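Local coordinates for protein Cfl (Pectobacterium brasiliense, PDB 7A9J) that probably activates carboxylic acids with ATP as a coronafacic acid ligase of the AMP-binding enzyme family, joining them to an acceptor in amide synthesis, at residues Leu102-Ser107 / Leu234-Ser239. The protein carries 1 engineered substitution. Sequence-based numbering, arbitrary orientation.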
ATOM      1  N   LEU A 102      -4.210 -14.166   3.448  1.00 32.28           N
ATOM      2  CA  LEU A 102      -5.511 -13.787   4.010  1.00 32.78           C
ATOM      3  C   LEU A 102      -5.321 -12.578   4.910  1.00 30.79           C
ATOM      4  O   LEU A 102      -4.737 -12.688   5.990  1.00 34.22           O
ATOM      5  CB  LEU A 102      -6.153 -14.919   4.810  1.00 33.96           C
ATOM      6  CG  LEU A 102      -6.306 -16.208   4.021  1.00 36.87           C
ATOM      7  CD1 LEU A 102      -6.816 -17.355   4.941  1.00 38.47           C
ATOM      8  CD2 LEU A 102      -7.198 -15.959   2.833  1.00 43.03           C
ATOM      9  N   SER A 103      -5.881 -11.443   4.480  1.00 32.76           N
ATOM     10  CA  SER A 103      -5.634 -10.183   5.144  1.00 34.98           C
ATOM     11  C   SER A 103      -6.107 -10.245   6.595  1.00 33.90           C
ATOM     12  O   SER A 103      -7.091 -10.910   6.926  1.00 35.12           O
ATOM     13  CB  SER A 103      -6.386  -9.053   4.373  1.00 34.66           C
ATOM     14  OG  SER A 103      -6.799  -8.024   5.240  1.00 38.56           O
ATOM     15  N   LEU A 104      -5.359  -9.596   7.489  1.00 32.12           N
ATOM     16  CA  LEU A 104      -5.737  -9.585   8.890  1.00 34.03           C
ATOM     17  C   LEU A 104      -6.981  -8.747   9.160  1.00 38.63           C
ATOM     18  O   LEU A 104      -7.501  -8.805  10.276  1.00 40.55           O
ATOM     19  CB  LEU A 104      -4.579  -9.075   9.757  1.00 38.61           C
ATOM     20  CG  LEU A 104      -3.194  -9.706   9.497  1.00 42.62           C
ATOM     21  CD1 LEU A 104      -2.176  -9.266  10.572  1.00 42.33           C
ATOM     22  CD2 LEU A 104      -3.298 -11.243   9.415  1.00 40.53           C
ATOM     23  N   LYS A 105      -7.461  -7.967   8.179  1.00 39.11           N
ATOM     24  CA  LYS A 105      -8.678  -7.203   8.340  1.00 38.76           C
ATOM     25  C   LYS A 105      -9.917  -8.045   8.093  1.00 44.42           C
ATOM     26  O   LYS A 105     -10.990  -7.603   8.448  1.00 44.52           O
ATOM     27  CB  LYS A 105      -8.678  -5.982   7.395  1.00 41.90           C
ATOM     28  CG  LYS A 105      -7.317  -5.227   7.455  1.00 55.15           C
ATOM     29  CD  LYS A 105      -7.464  -3.704   7.422  1.00 68.67           C
ATOM     30  CE  LYS A 105      -6.097  -3.038   7.623  1.00 71.90           C
ATOM     31  NZ  LYS A 105      -5.406  -3.509   8.873  1.00 74.43           N
ATOM     32  N   LEU A 106      -9.781  -9.254   7.545  1.00 38.15           N
ATOM     33  CA  LEU A 106     -10.920 -10.114   7.279  1.00 41.90           C
ATOM     34  C   LEU A 106     -11.549 -10.667   8.553  1.00 41.84           C
ATOM     35  O   LEU A 106     -10.850 -11.141   9.455  1.00 44.28           O
ATOM     36  CB  LEU A 106     -10.512 -11.273   6.385  1.00 39.80           C
ATOM     37  CG  LEU A 106      -9.904 -10.927   5.027  1.00 40.80           C
ATOM     38  CD1 LEU A 106      -9.361 -12.201   4.428  1.00 43.85           C
ATOM     39  CD2 LEU A 106     -10.938 -10.298   4.143  1.00 46.40           C
ATOM     40  N   SER A 107     -12.882 -10.624   8.607  1.00 41.34           N
ATOM     41  CA  SER A 107     -13.633 -11.358   9.622  1.00 41.35           C
ATOM     42  C   SER A 107     -13.461 -12.876   9.440  1.00 36.12           C
ATOM     43  O   SER A 107     -12.976 -13.362   8.412  1.00 39.56           O
ATOM     44  CB  SER A 107     -15.117 -11.017   9.549  1.00 49.93           C
ATOM     45  OG  SER A 107     -15.715 -11.651   8.422  1.00 44.99           O
ATOM     46  N   LEU A 234       5.277  -0.481   6.983  1.00 25.31           N
ATOM     47  CA  LEU A 234       4.278  -0.438   8.030  1.00 26.04           C
ATOM     48  C   LEU A 234       2.994  -1.167   7.622  1.00 28.22           C
ATOM     49  O   LEU A 234       2.151  -1.440   8.490  1.00 32.43           O
ATOM     50  CB  LEU A 234       3.949   1.022   8.379  1.00 31.91           C
ATOM     51  CG  LEU A 234       5.198   1.709   8.957  1.00 29.85           C
ATOM     52  CD1 LEU A 234       4.916   3.185   9.116  1.00 31.53           C
ATOM     53  CD2 LEU A 234       5.559   1.118  10.328  1.00 31.76           C
ATOM     54  N   VAL A 235       2.856  -1.522   6.352  1.00 29.01           N
ATOM     55  CA  VAL A 235       1.680  -2.270   5.920  1.00 27.11           C
ATOM     56  C   VAL A 235       1.944  -3.746   6.263  1.00 25.58           C
ATOM     57  O   VAL A 235       3.061  -4.191   6.086  1.00 28.34           O
ATOM     58  CB  VAL A 235       1.516  -2.080   4.420  1.00 29.15           C
ATOM     59  CG1 VAL A 235       0.497  -3.062   3.897  1.00 30.86           C
ATOM     60  CG2 VAL A 235       1.069  -0.563   4.138  1.00 29.57           C
ATOM     61  N   ASP A 236       0.943  -4.463   6.769  1.00 29.38           N
ATOM     62  CA  ASP A 236       1.149  -5.869   7.121  1.00 29.09           C
ATOM     63  C   ASP A 236       1.816  -6.656   6.008  1.00 27.43           C
ATOM     64  O   ASP A 236       1.486  -6.525   4.821  1.00 27.42           O
ATOM     65  CB  ASP A 236      -0.180  -6.581   7.459  1.00 31.00           C
ATOM     66  CG  ASP A 236      -0.959  -5.952   8.602  1.00 37.39           C
ATOM     67  OD1 ASP A 236      -0.378  -5.300   9.496  1.00 42.55           O
ATOM     68  OD2 ASP A 236      -2.183  -6.166   8.621  1.00 41.14           O
ATOM     69  N   LEU A 237       2.708  -7.587   6.428  1.00 26.71           N
ATOM     70  CA  LEU A 237       3.419  -8.424   5.470  1.00 24.81           C
ATOM     71  C   LEU A 237       2.493  -9.400   4.750  1.00 24.58           C
ATOM     72  O   LEU A 237       2.859  -9.942   3.709  1.00 27.51           O
ATOM     73  CB  LEU A 237       4.551  -9.197   6.219  1.00 25.48           C
ATOM     74  CG  LEU A 237       5.400 -10.159   5.381  1.00 24.89           C
ATOM     75  CD1 LEU A 237       6.040  -9.481   4.166  1.00 27.31           C
ATOM     76  CD2 LEU A 237       6.464 -10.736   6.400  1.00 27.84           C
ATOM     77  N   ILE A 238       1.285  -9.596   5.256  1.00 25.32           N
ATOM     78  CA  ILE A 238       0.287 -10.396   4.544  1.00 29.25           C
ATOM     79  C   ILE A 238      -0.309  -9.619   3.374  1.00 32.65           C
ATOM     80  O   ILE A 238      -0.985 -10.203   2.533  1.00 29.43           O
ATOM     81  CB  ILE A 238      -0.760 -10.851   5.574  1.00 31.74           C
ATOM     82  CG1 ILE A 238      -1.395 -12.218   5.216  1.00 31.15           C
ATOM     83  CG2 ILE A 238      -1.875  -9.841   5.709  1.00 30.98           C
ATOM     84  CD1 ILE A 238      -0.419 -13.433   5.251  1.00 32.00           C
ATOM     85  N   SER A 239      -0.029  -8.345   3.278  1.00 25.37           N
ATOM     86  CA  SER A 239      -0.665  -7.522   2.205  1.00 25.27           C
ATOM     87  C   SER A 239       0.254  -7.437   0.978  1.00 26.78           C
ATOM     88  O   SER A 239       1.464  -7.275   1.115  1.00 25.87           O
ATOM     89  CB  SER A 239      -0.928  -6.131   2.749  1.00 32.09           C
ATOM     90  OG  SER A 239      -1.639  -5.362   1.771  1.00 38.44           O
TER
HETATM   91  O   HOH W   1      -3.809  -7.423   6.852  1.00 36.24           O
HETATM   92  O   HOH W   2      -2.222  -2.831   9.457  1.00 55.10           O
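Ser103 and Ile238 face each other with their CA atoms 6.0 Å apart where two type I beta turns meet, Ser103 to Leu106 and Asp236 to Ser239, each closed by its own backbone hydrogen bond. Ile238 supplies the apolar centre: its branches spread over the 102-107 loop, Ile238 CG1 lying 3.5 Å from Leu102 O. Ile238 CG2 rests on Ser103 CA and sits 4.0 Å from Leu104 CG; a beta-branched residue can thus cover both backbone and leucine. Leu104 also lays CD1 against the carboxylate of Asp236, 3.7 Å from OD2. A water bridges the same oxygen to the backbone, accepting from Leu104 N and donating to Asp236 OD2, both at 2.7 Å. Long, exposed Lys105, bent at chi2 (-140°) and chi4, brings NZ to 4.2 Å from Asp236 OD2, beyond a salt bridge; a second water joins NZ, weakly, to OD1, so short Asp236 meets water through both oxygens. Serine suits the turn's first position because Ser103 OG accepts from Lys105 N in an ST turn. The side chain of Leu102 points away, onto Val111, Leu114 and Ile115 of helix 108-117, while Ile238 packs on Leu85 and Tyr89 of helix 83-95 and Ile77 of strand 74-78. The contact joins the loop after strand 98-101 to that between strand 230-233 and helix 240-251, whose Pro240, Trp241 and Leu244 line the indene-carboxylic acid pocket.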